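Local coordinates for protein D-xylonate dehydratase (Caulobacter crescentus, PDB 5OYN) that catalyses the dehydration of D-xylonate to 2-dehydro-3-deoxy-D-arabinonate, and of D-gluconate, with a [2Fe-2S] cluster and Mg(2+) as cofactors, at residues L520-T525 with A549-G554; A429-F434 with I456-G461; P512-G517 with D553-V558; D400-K405 with L508-E513. One frame throughout, in Å; residues are numbered along the deposited sequence.

Interaction 1 of 4, residues L520-T525 with A549-G554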
loop_
_atom_site.group_PDB
_atom_site.type_symbol
_atom_site.label_atom_id
_atom_site.label_comp_id
_atom_site.label_asym_id
_atom_site.label_seq_id
_atom_site.Cartn_x
_atom_site.Cartn_y
_atom_site.Cartn_z
ATOM N N LEU A 520 19.497 31.850 -36.515
ATOM C CA LEU A 520 19.387 32.707 -35.343
ATOM C C LEU A 520 20.738 33.028 -34.714
ATOM O O LEU A 520 20.796 33.892 -33.834
ATOM C CB LEU A 520 18.459 32.060 -34.308
ATOM C CG LEU A 520 16.959 32.174 -34.622
ATOM C CD1 LEU A 520 16.125 31.451 -33.588
ATOM C CD2 LEU A 520 16.521 33.631 -34.746
ATOM N N SER A 521 21.825 32.376 -35.148
ATOM C CA SER A 521 23.130 32.671 -34.559
ATOM C C SER A 521 23.638 34.048 -34.960
ATOM O O SER A 521 24.398 34.662 -34.203
ATOM C CB SER A 521 24.160 31.602 -34.934
ATOM O OG SER A 521 23.947 31.093 -36.235
ATOM N N TRP A 522 23.228 34.563 -36.123
ATOM C CA TRP A 522 23.739 35.841 -36.596
ATOM C C TRP A 522 22.751 36.987 -36.471
ATOM O O TRP A 522 23.138 38.136 -36.713
ATOM C CB TRP A 522 24.218 35.738 -38.056
ATOM C CG TRP A 522 23.287 35.091 -39.071
ATOM C CD1 TRP A 522 23.409 33.834 -39.622
ATOM C CD2 TRP A 522 22.146 35.689 -39.698
ATOM N NE1 TRP A 522 22.396 33.613 -40.533
ATOM C CE2 TRP A 522 21.604 34.732 -40.592
ATOM C CE3 TRP A 522 21.515 36.929 -39.577
ATOM C CZ2 TRP A 522 20.467 34.984 -41.360
ATOM C CZ3 TRP A 522 20.380 37.180 -40.346
ATOM C CH2 TRP A 522 19.871 36.212 -41.226
ATOM N N LEU A 523 21.502 36.722 -36.096
ATOM C CA LEU A 523 20.536 37.802 -35.939
ATOM C C LEU A 523 20.943 38.718 -34.788
ATOM O O LEU A 523 21.569 38.294 -33.812
ATOM C CB LEU A 523 19.139 37.230 -35.713
ATOM C CG LEU A 523 17.978 38.146 -35.331
ATOM C CD1 LEU A 523 17.227 38.645 -36.558
ATOM C CD2 LEU A 523 17.037 37.366 -34.451
ATOM N N ARG A 524 20.628 40.002 -34.930
ATOM C CA ARG A 524 21.007 40.986 -33.929
ATOM C C ARG A 524 19.837 41.922 -33.688
ATOM O O ARG A 524 19.039 42.184 -34.590
ATOM C CB ARG A 524 22.247 41.787 -34.349
ATOM C CG ARG A 524 23.405 40.943 -34.861
ATOM C CD ARG A 524 24.217 40.349 -33.722
ATOM N NE ARG A 524 25.376 39.587 -34.187
ATOM C CZ ARG A 524 25.451 38.257 -34.178
ATOM N NH1 ARG A 524 24.424 37.537 -33.734
ATOM N NH2 ARG A 524 26.549 37.641 -34.616
ATOM N N THR A 525 19.739 42.411 -32.451
ATOM C CA THR A 525 18.675 43.338 -32.084
ATOM C C THR A 525 18.655 44.521 -33.048
ATOM O O THR A 525 19.694 44.954 -33.551
ATOM C CB THR A 525 18.879 43.802 -30.636
ATOM O OG1 THR A 525 18.914 42.655 -29.776
ATOM C CG2 THR A 525 17.767 44.716 -30.180
ATOM N N ALA A 549 29.525 38.547 -42.493
ATOM C CA ALA A 549 30.341 39.333 -41.572
ATOM C C ALA A 549 30.027 38.974 -40.126
ATOM O O ALA A 549 30.938 38.823 -39.300
ATOM C CB ALA A 549 30.120 40.826 -41.815
ATOM N N ARG A 550 28.740 38.834 -39.803
ATOM C CA ARG A 550 28.360 38.384 -38.471
ATOM C C ARG A 550 28.802 36.942 -38.233
ATOM O O ARG A 550 29.322 36.619 -37.158
ATOM C CB ARG A 550 26.849 38.529 -38.284
ATOM C CG ARG A 550 26.247 39.801 -38.864
ATOM C CD ARG A 550 25.427 40.550 -37.829
ATOM N NE ARG A 550 24.503 41.524 -38.412
ATOM C CZ ARG A 550 23.178 41.395 -38.414
ATOM N NH1 ARG A 550 22.603 40.323 -37.879
ATOM N NH2 ARG A 550 22.419 42.340 -38.955
ATOM N N LYS A 551 28.623 36.067 -39.233
ATOM C CA LYS A 551 28.935 34.648 -39.058
ATOM C C LYS A 551 30.388 34.425 -38.674
ATOM O O LYS A 551 30.712 33.423 -38.022
ATOM C CB LYS A 551 28.624 33.867 -40.334
ATOM C CG LYS A 551 27.199 33.387 -40.446
ATOM C CD LYS A 551 27.083 32.273 -41.462
ATOM C CE LYS A 551 25.839 32.454 -42.312
ATOM N NZ LYS A 551 25.693 31.341 -43.294
ATOM N N GLN A 552 31.276 35.331 -39.077
ATOM C CA GLN A 552 32.683 35.203 -38.738
ATOM C C GLN A 552 32.986 35.680 -37.325
ATOM O O GLN A 552 34.095 35.443 -36.834
ATOM C CB GLN A 552 33.534 35.968 -39.765
ATOM C CG GLN A 552 33.494 35.345 -41.162
ATOM C CD GLN A 552 34.829 34.746 -41.586
ATOM O OE1 GLN A 552 35.867 35.412 -41.542
ATOM N NE2 GLN A 552 34.807 33.473 -41.986
ATOM N N ASP A 553 32.029 36.330 -36.659
ATOM C CA ASP A 553 32.147 36.583 -35.227
ATOM C C ASP A 553 31.888 35.329 -34.393
ATOM O O ASP A 553 32.254 35.299 -33.209
ATOM C CB ASP A 553 31.184 37.691 -34.801
ATOM C CG ASP A 553 31.792 39.074 -34.923
ATOM O OD1 ASP A 553 31.104 39.976 -35.449
ATOM O OD2 ASP A 553 32.952 39.260 -34.488
ATOM N N GLY A 554 31.265 34.308 -34.981
ATOM C CA GLY A 554 31.050 33.031 -34.334
ATOM C C GLY A 554 29.647 32.885 -33.758
ATOM O O GLY A 554 28.849 33.827 -33.701
#

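Interaction 2 of 4, residues A429-F434 with I456-G461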
loop_
_atom_site.group_PDB
_atom_site.type_symbol
_atom_site.label_atom_id
_atom_site.label_comp_id
_atom_site.label_asym_id
_atom_site.label_seq_id
_atom_site.Cartn_x
_atom_site.Cartn_y
_atom_site.Cartn_z
ATOM N N ALA A 429 8.523 43.364 -38.108
ATOM C CA ALA A 429 8.789 43.782 -36.741
ATOM C C ALA A 429 10.291 43.880 -36.507
ATOM O O ALA A 429 11.108 43.377 -37.288
ATOM C CB ALA A 429 8.146 42.833 -35.725
ATOM N N ARG A 430 10.640 44.534 -35.402
ATOM C CA ARG A 430 12.021 44.808 -35.035
ATOM C C ARG A 430 12.471 43.804 -33.981
ATOM O O ARG A 430 11.871 43.717 -32.904
ATOM C CB ARG A 430 12.152 46.235 -34.506
ATOM C CG ARG A 430 13.544 46.595 -34.041
ATOM C CD ARG A 430 13.657 48.078 -33.927
ATOM N NE ARG A 430 13.045 48.575 -32.705
ATOM C CZ ARG A 430 13.691 48.634 -31.546
ATOM N NH1 ARG A 430 14.961 48.214 -31.477
ATOM N NH2 ARG A 430 13.072 49.107 -30.464
ATOM N N ALA A 431 13.539 43.069 -34.276
ATOM C CA ALA A 431 13.966 41.992 -33.396
ATOM C C ALA A 431 14.562 42.535 -32.097
ATOM O O ALA A 431 15.378 43.458 -32.111
ATOM C CB ALA A 431 14.979 41.103 -34.114
ATOM N N ILE A 432 14.141 41.960 -30.972
ATOM C CA ILE A 432 14.774 42.159 -29.666
ATOM C C ILE A 432 15.286 40.791 -29.237
ATOM O O ILE A 432 14.500 39.934 -28.813
ATOM C CB ILE A 432 13.810 42.738 -28.629
ATOM C CG1 ILE A 432 12.964 43.857 -29.253
ATOM C CG2 ILE A 432 14.576 43.210 -27.399
ATOM C CD1 ILE A 432 13.685 45.185 -29.385
ATOM N N VAL A 433 16.598 40.577 -29.348
ATOM C CA VAL A 433 17.203 39.256 -29.206
ATOM C C VAL A 433 17.749 39.077 -27.796
ATOM O O VAL A 433 18.379 39.985 -27.235
ATOM C CB VAL A 433 18.310 39.051 -30.254
ATOM C CG1 VAL A 433 18.925 37.655 -30.137
ATOM C CG2 VAL A 433 17.744 39.277 -31.637
ATOM N N PHE A 434 17.513 37.892 -27.225
ATOM C CA PHE A 434 18.001 37.533 -25.902
ATOM C C PHE A 434 18.722 36.200 -25.972
ATOM O O PHE A 434 18.310 35.298 -26.709
ATOM C CB PHE A 434 16.869 37.442 -24.901
ATOM C CG PHE A 434 16.054 38.680 -24.807
ATOM C CD1 PHE A 434 16.515 39.772 -24.081
ATOM C CD2 PHE A 434 14.826 38.761 -25.436
ATOM C CE1 PHE A 434 15.760 40.934 -23.985
ATOM C CE2 PHE A 434 14.064 39.916 -25.341
ATOM C CZ PHE A 434 14.533 41.005 -24.613
ATOM N N ILE A 456 9.541 42.274 -32.085
ATOM C CA ILE A 456 9.338 40.833 -31.973
ATOM C C ILE A 456 10.415 40.277 -31.044
ATOM O O ILE A 456 11.614 40.443 -31.301
ATOM C CB ILE A 456 9.358 40.129 -33.345
ATOM C CG1 ILE A 456 9.387 38.611 -33.170
ATOM C CG2 ILE A 456 10.534 40.604 -34.207
ATOM C CD1 ILE A 456 9.026 37.857 -34.416
ATOM N N LEU A 457 9.991 39.629 -29.958
ATOM C CA LEU A 457 10.933 39.142 -28.962
ATOM C C LEU A 457 11.508 37.798 -29.390
ATOM O O LEU A 457 10.772 36.871 -29.748
ATOM C CB LEU A 457 10.260 39.047 -27.597
ATOM C CG LEU A 457 9.527 40.343 -27.212
ATOM C CD1 LEU A 457 8.598 40.117 -26.025
ATOM C CD2 LEU A 457 10.503 41.488 -26.931
ATOM N N VAL A 458 12.829 37.710 -29.381
ATOM C CA VAL A 458 13.545 36.571 -29.929
ATOM C C VAL A 458 14.458 36.035 -28.844
ATOM O O VAL A 458 15.116 36.809 -28.137
ATOM C CB VAL A 458 14.355 36.953 -31.194
ATOM C CG1 VAL A 458 15.219 35.789 -31.664
ATOM C CG2 VAL A 458 13.432 37.390 -32.313
ATOM N N ILE A 459 14.489 34.712 -28.702
ATOM C CA ILE A 459 15.335 34.048 -27.725
ATOM C C ILE A 459 16.091 32.942 -28.442
ATOM O O ILE A 459 15.530 32.257 -29.303
ATOM C CB ILE A 459 14.503 33.499 -26.540
ATOM C CG1 ILE A 459 15.409 32.842 -25.495
ATOM C CG2 ILE A 459 13.429 32.535 -27.027
ATOM C CD1 ILE A 459 14.836 32.883 -24.097
ATOM N N ARG A 460 17.372 32.785 -28.106
ATOM C CA ARG A 460 18.225 31.803 -28.762
ATOM C C ARG A 460 19.105 31.113 -27.730
ATOM O O ARG A 460 19.326 31.625 -26.628
ATOM C CB ARG A 460 19.104 32.439 -29.855
ATOM C CG ARG A 460 20.036 33.533 -29.342
ATOM C CD ARG A 460 21.364 33.585 -30.098
ATOM N NE ARG A 460 22.045 34.854 -29.836
ATOM C CZ ARG A 460 22.108 35.869 -30.695
ATOM N NH1 ARG A 460 21.544 35.765 -31.889
ATOM N NH2 ARG A 460 22.735 36.991 -30.358
ATOM N N GLY A 461 19.622 29.949 -28.116
ATOM C CA GLY A 461 20.387 29.107 -27.223
ATOM C C GLY A 461 19.560 28.159 -26.385
ATOM O O GLY A 461 20.099 27.552 -25.445
#

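Interaction 3 of 4, residues P512-G517 with D553-V558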
loop_
_atom_site.group_PDB
_atom_site.type_symbol
_atom_site.label_atom_id
_atom_site.label_comp_id
_atom_site.label_asym_id
_atom_site.label_seq_id
_atom_site.Cartn_x
_atom_site.Cartn_y
_atom_site.Cartn_z
ATOM N N PRO A 512 17.696 24.641 -37.904
ATOM C CA PRO A 512 18.569 24.256 -36.791
ATOM C C PRO A 512 18.752 25.400 -35.801
ATOM O O PRO A 512 18.689 26.573 -36.187
ATOM C CB PRO A 512 19.896 23.899 -37.479
ATOM C CG PRO A 512 19.803 24.486 -38.896
ATOM C CD PRO A 512 18.459 25.112 -39.076
ATOM N N GLU A 513 18.957 25.053 -34.534
ATOM C CA GLU A 513 19.030 26.054 -33.484
ATOM C C GLU A 513 20.268 26.926 -33.655
ATOM O O GLU A 513 21.214 26.580 -34.365
ATOM C CB GLU A 513 19.061 25.389 -32.108
ATOM C CG GLU A 513 20.297 24.555 -31.907
ATOM C CD GLU A 513 20.321 23.830 -30.589
ATOM O OE1 GLU A 513 20.482 24.513 -29.552
ATOM O OE2 GLU A 513 20.198 22.581 -30.602
ATOM N N SER A 514 20.250 28.067 -32.965
ATOM C CA SER A 514 21.398 28.968 -32.948
ATOM C C SER A 514 22.699 28.222 -32.658
ATOM O O SER A 514 23.664 28.320 -33.418
ATOM C CB SER A 514 21.159 30.073 -31.916
ATOM O OG SER A 514 22.376 30.589 -31.406
ATOM N N ALA A 515 22.728 27.438 -31.582
ATOM C CA ALA A 515 23.988 26.911 -31.068
ATOM C C ALA A 515 24.696 25.947 -32.017
ATOM O O ALA A 515 25.837 25.558 -31.727
ATOM C CB ALA A 515 23.756 26.217 -29.726
ATOM N N ILE A 516 24.071 25.527 -33.117
ATOM C CA ILE A 516 24.819 24.751 -34.102
ATOM C C ILE A 516 24.869 25.523 -35.416
ATOM O O ILE A 516 24.984 24.937 -36.499
ATOM C CB ILE A 516 24.243 23.335 -34.289
ATOM C CG1 ILE A 516 22.815 23.361 -34.823
ATOM C CG2 ILE A 516 24.333 22.557 -32.995
ATOM C CD1 ILE A 516 22.478 22.106 -35.624
ATOM N N GLY A 517 24.802 26.846 -35.324
ATOM C CA GLY A 517 24.931 27.680 -36.499
ATOM C C GLY A 517 23.696 27.796 -37.354
ATOM O O GLY A 517 23.813 27.937 -38.574
ATOM N N ASP A 553 32.029 36.330 -36.659
ATOM C CA ASP A 553 32.147 36.583 -35.227
ATOM C C ASP A 553 31.888 35.329 -34.393
ATOM O O ASP A 553 32.254 35.299 -33.209
ATOM C CB ASP A 553 31.184 37.691 -34.801
ATOM C CG ASP A 553 31.792 39.074 -34.923
ATOM O OD1 ASP A 553 31.104 39.976 -35.449
ATOM O OD2 ASP A 553 32.952 39.260 -34.488
ATOM N N GLY A 554 31.265 34.308 -34.981
ATOM C CA GLY A 554 31.050 33.031 -34.334
ATOM C C GLY A 554 29.647 32.885 -33.758
ATOM O O GLY A 554 28.849 33.827 -33.701
ATOM N N ILE A 555 29.363 31.659 -33.326
ATOM C CA ILE A 555 28.075 31.326 -32.705
ATOM C C ILE A 555 28.013 31.952 -31.318
ATOM O O ILE A 555 29.026 31.938 -30.593
ATOM C CB ILE A 555 27.905 29.807 -32.625
ATOM C CG1 ILE A 555 28.235 29.144 -33.961
ATOM C CG2 ILE A 555 26.509 29.445 -32.180
ATOM C CD1 ILE A 555 29.026 27.857 -33.804
ATOM N N PRO A 556 26.877 32.518 -30.906
ATOM C CA PRO A 556 26.750 32.984 -29.518
ATOM C C PRO A 556 27.036 31.861 -28.526
ATOM O O PRO A 556 26.884 30.672 -28.829
ATOM C CB PRO A 556 25.294 33.459 -29.434
ATOM C CG PRO A 556 24.929 33.806 -30.846
ATOM C CD PRO A 556 25.709 32.881 -31.734
ATOM N N ALA A 557 27.462 32.255 -27.327
ATOM C CA ALA A 557 27.964 31.301 -26.348
ATOM C C ALA A 557 26.823 30.540 -25.682
ATOM O O ALA A 557 25.705 31.043 -25.544
ATOM C CB ALA A 557 28.805 32.012 -25.289
ATOM N N VAL A 558 27.121 29.309 -25.270
ATOM C CA VAL A 558 26.148 28.464 -24.573
ATOM C C VAL A 558 26.830 27.783 -23.396
ATOM O O VAL A 558 28.023 27.458 -23.443
ATOM C CB VAL A 558 25.539 27.396 -25.509
ATOM C CG1 VAL A 558 24.662 28.048 -26.541
ATOM C CG2 VAL A 558 26.627 26.562 -26.164
#

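Interaction 4 of 4, residues D400-K405 with L508-E513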
loop_
_atom_site.group_PDB
_atom_site.type_symbol
_atom_site.label_atom_id
_atom_site.label_comp_id
_atom_site.label_asym_id
_atom_site.label_seq_id
_atom_site.Cartn_x
_atom_site.Cartn_y
_atom_site.Cartn_z
ATOM N N ASP A 400 15.327 26.570 -41.117
ATOM C CA ASP A 400 14.686 25.816 -42.182
ATOM C C ASP A 400 13.306 25.312 -41.789
ATOM O O ASP A 400 12.491 25.029 -42.674
ATOM C CB ASP A 400 15.576 24.644 -42.604
ATOM C CG ASP A 400 16.989 25.085 -42.978
ATOM O OD1 ASP A 400 17.162 26.235 -43.481
ATOM O OD2 ASP A 400 17.921 24.271 -42.761
ATOM N N PHE A 401 13.024 25.207 -40.489
ATOM C CA PHE A 401 11.743 24.714 -40.004
ATOM C C PHE A 401 11.441 25.355 -38.659
ATOM O O PHE A 401 12.339 25.542 -37.831
ATOM C CB PHE A 401 11.747 23.180 -39.882
ATOM C CG PHE A 401 10.520 22.613 -39.211
ATOM C CD1 PHE A 401 9.444 22.175 -39.968
ATOM C CD2 PHE A 401 10.454 22.493 -37.822
ATOM C CE1 PHE A 401 8.312 21.651 -39.369
ATOM C CE2 PHE A 401 9.318 21.969 -37.206
ATOM C CZ PHE A 401 8.244 21.547 -37.985
ATOM N N ALA A 402 10.173 25.696 -38.460
ATOM C CA ALA A 402 9.625 26.121 -37.180
ATOM C C ALA A 402 8.119 26.052 -37.329
ATOM O O ALA A 402 7.612 25.942 -38.444
ATOM C CB ALA A 402 10.070 27.526 -36.776
ATOM N N ILE A 403 7.406 26.086 -36.201
ATOM C CA ILE A 403 5.949 26.060 -36.228
ATOM C C ILE A 403 5.416 27.189 -35.363
ATOM O O ILE A 403 6.064 27.626 -34.403
ATOM C CB ILE A 403 5.379 24.705 -35.764
ATOM C CG1 ILE A 403 5.943 24.325 -34.398
ATOM C CG2 ILE A 403 5.669 23.623 -36.787
ATOM C CD1 ILE A 403 5.253 23.125 -33.803
ATOM N N MET A 404 4.225 27.665 -35.718
ATOM C CA MET A 404 3.562 28.748 -35.008
ATOM C C MET A 404 2.247 28.240 -34.439
ATOM O O MET A 404 1.533 27.479 -35.100
ATOM C CB MET A 404 3.313 29.935 -35.929
ATOM C CG MET A 404 3.088 31.260 -35.217
ATOM S SD MET A 404 2.063 32.342 -36.225
ATOM C CE MET A 404 1.795 33.742 -35.144
ATOM N N LYS A 405 1.928 28.645 -33.207
ATOM C CA LYS A 405 0.697 28.181 -32.566
ATOM C C LYS A 405 -0.460 29.000 -33.117
ATOM O O LYS A 405 -0.799 30.068 -32.611
ATOM C CB LYS A 405 0.782 28.274 -31.048
ATOM C CG LYS A 405 -0.087 27.208 -30.342
ATOM C CD LYS A 405 0.223 27.023 -28.840
ATOM C CE LYS A 405 -0.956 26.348 -28.124
ATOM N NZ LYS A 405 -0.632 25.719 -26.794
ATOM N N LEU A 508 8.089 28.540 -32.949
ATOM C CA LEU A 508 8.740 27.655 -31.996
ATOM C C LEU A 508 9.528 26.572 -32.702
ATOM O O LEU A 508 9.297 26.273 -33.876
ATOM C CB LEU A 508 7.723 26.960 -31.082
ATOM C CG LEU A 508 6.948 27.893 -30.182
ATOM C CD1 LEU A 508 5.482 27.618 -30.350
ATOM C CD2 LEU A 508 7.394 27.656 -28.768
ATOM N N ASN A 509 10.424 25.953 -31.927
ATOM C CA ASN A 509 11.160 24.750 -32.324
ATOM C C ASN A 509 12.053 25.007 -33.533
ATOM O O ASN A 509 12.258 24.115 -34.364
ATOM C CB ASN A 509 10.208 23.577 -32.606
ATOM C CG ASN A 509 9.243 23.306 -31.459
ATOM O OD1 ASN A 509 9.455 23.746 -30.323
ATOM N ND2 ASN A 509 8.174 22.571 -31.752
ATOM N N ALA A 510 12.586 26.226 -33.636
ATOM C CA ALA A 510 13.308 26.634 -34.835
ATOM C C ALA A 510 14.550 25.777 -35.015
ATOM O O ALA A 510 15.423 25.743 -34.143
ATOM C CB ALA A 510 13.685 28.113 -34.754
ATOM N N SER A 511 14.612 25.069 -36.140
ATOM C CA SER A 511 15.727 24.205 -36.479
ATOM C C SER A 511 16.355 24.648 -37.799
ATOM O O SER A 511 15.633 25.024 -38.731
ATOM C CB SER A 511 15.277 22.739 -36.579
ATOM O OG SER A 511 14.352 22.429 -35.559
ATOM N N PRO A 512 17.696 24.641 -37.904
ATOM C CA PRO A 512 18.569 24.256 -36.791
ATOM C C PRO A 512 18.752 25.400 -35.801
ATOM O O PRO A 512 18.689 26.573 -36.187
ATOM C CB PRO A 512 19.896 23.899 -37.479
ATOM C CG PRO A 512 19.803 24.486 -38.896
ATOM C CD PRO A 512 18.459 25.112 -39.076
ATOM N N GLU A 513 18.957 25.053 -34.534
ATOM C CA GLU A 513 19.030 26.054 -33.484
ATOM C C GLU A 513 20.268 26.926 -33.655
ATOM O O GLU A 513 21.214 26.580 -34.365
ATOM C CB GLU A 513 19.061 25.389 -32.108
ATOM C CG GLU A 513 20.297 24.555 -31.907
ATOM C CD GLU A 513 20.321 23.830 -30.589
ATOM O OE1 GLU A 513 20.482 24.513 -29.552
ATOM O OE2 GLU A 513 20.198 22.581 -30.602
#

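Interaction 1 of 4, residues L520-T525 with A549-G554
The last part of the helix that includes 549-551 packs on the loop that runs from strand 507-511 to strand 528-532, and Arg550 makes most of the contact. Its CG stands anti to the carbonyl carbon, and a bend at chi2 (-127°) carries the guanidinium past Trp522 and up to Arg524. NH1 of Arg550 donates to Trp522 O over 2.5 Å. The oxygen lies in the plane of the guanidinium and the nitrogen in the plane of the carbonyl, although the N-H...O angle is only 144°. Further back along the chain, Arg550 CB rests 3.8 Å from Trp522 CB. One face of the Arg550 guanidinium is covered by the aliphatic part of Arg524, whose CG is 3.2 Å from Arg550 NH1. Arg524 itself folds back on its own loop, its NH1 donating to Ser521 O at 2.9 Å and to Leu523 O at 3.0 Å. The two guanidinium planes stand 36° apart. Lys551 follows, lying alongside Trp522 and pointing the same way, with CE 3.9 Å from Trp522 CD1. In the type I turn from Lys551 to Gly554, Asp553 OD1 comes to 5.2 Å from Arg524 NH2, short of a salt bridge, and Gly554 then leaves helical angles with a positive phi. Two like charges sit close together, Arg524 NE being 4.7 Å from Arg550 NH1. Their repulsion is probably eased because each guanidinium is bonded to loop carbonyls and Arg550 also forms a salt bridge with Asp527.

Interaction 2 of 4, residues A429-F434 with I456-G461
Strands 429-434 and 456-460 run side by side in parallel as the two strands of a beta-alpha-beta crossover through helix 436-443, inside the mixed sheet of the C-terminal domain. Five backbone hydrogen bonds join them, from Ile456 N to Arg430 O at one end to Arg460 N and Phe434 O at the other. The closest apolar contact is at the start of the pair, Ala429 CB to Ile456 CG2 at 3.6 Å, and the packing continues through the middle. On one face Val433 CG2 lies beside Val458 CB at 4.1 Å. On the other, Leu457 CD2 reaches Ile432 CB at 3.9 Å and touches the edge of the Phe434 ring with the same methyl, 4.2 Å from CE2. That ring also meets Tyr440 of the crossover helix edge to face. The looser side is at Arg430, partly exposed, whose CB points away from the partner strand, its NH2 donating to Leu449 O. At the far end Val433 CG1 lies over one face of the buried Arg460 guanidinium, 3.7 Å from NH1. This cation is probably neutralised by Asp435, which forms a salt bridge with NE, and is further held by the carbonyls of Leu520 and Leu523, both bonded to NH1.

Interaction 3 of 4, residues P512-G517 with D553-V558
Ile555 lays its CG2 methyl over the short 3-10 turn at Ser514 and Ala515, 3.3 Å from Ser514 O and 3.7 Å from Ala515 CA. Two irregular loops of the C-terminal domain meet here, one leading from strand 507-511 and the other leaving helix 544-551, and they touch by van der Waals packing at the surface. With CG2 anti to the backbone N, Ile555 sends this branch to the turn, while CG1 comes near Gly517 N at 4.4 Å. The turn keeps its shape through its own backbone: Ser514 O takes the N-H of Gly517 at 2.7 Å, so the carbonyl beneath the methyl already has a donor. Gly517 has a positive phi, which favours glycine. Ser514 N donates to Asp495 OD2. CD and CG of Pro556 both lie 4.1 Å from Ser514 OG, and both residues also rest on Arg460 of strand 455-460. Past Ala557, the chain swings back to the turn, and Val558 CG1, anti to its own carbonyl carbon, stops 3.8 Å from Ala515 CB.

Interaction 4 of 4, residues D400-K405 with L508-E513
Ser511 O is gripped by two backbone N-H groups: Phe401 N at 3.2 Å, lying in the carbonyl plane, and Asp400 N at 2.9 Å, a weak bond because of its bent angle. Two successive residues facing one define a classic beta bulge, here at the end of the antiparallel pair of strands 401-404 and 508-511. The return bond, Ser511 N to Phe401 O, is nearly straight (170°) and runs almost along the C=O axis. Ala510 CA adds a CA-H...O contact to the same Phe401 O. Further along, Ile403 and Leu508 form a second hydrogen-bonded pair, with Ile403 N donating to Leu508 O at 3.0 Å and Leu508 N to Ile403 O at 2.7 Å. Between the two pairs the register slips by one residue, and Asn509 takes positive phi and psi angles within this second bulge. Its carbonyl receives the hydroxyl of Ser511, Ser511 OG to Asn509 O 2.9 Å. The Asn509 ND2 group lies 3.6 Å from Ile403 CD1, yet its main polar partner is Gln290 OE1. Ala402 CB packs against Ala510 CB at 4.2 Å. Phe401, Ile403, Leu508 and Ser511 share one face of this small sheet, where Phe401 and Ile403 touch Gln290 of helix 289-299. The Asn509 side chain is about 11 Å from the bound magnesium ion. Strand 401-404 takes the middle position, with strand 392-393 on its other side, while strand 507-511 runs on through the cis-proline peptide into the surface loop at 512-517.

How the interactions relate
From the N terminus, strand 401-404 opens interaction 4, whose loop of about a hundred residues closes on strand 507-511. Inside that loop interaction 2 opens and closes, its two strands joined by a crossover helix. Residues 512 and 513 end interaction 4 and start interaction 3. Within the loop that interaction 3 closes, interaction 1 begins at 520-525; both end on neighbouring residues, sharing Asp553 and Gly554. Interaction 1 meets interaction 2 through Thr525 OG1 with Val433 N, and Arg460 of interaction 2 is common ground for interactions 1 and 3. Together they tie the small antiparallel sheet, the mixed sheet and the loops beside helix 544-551 into one C-terminal unit.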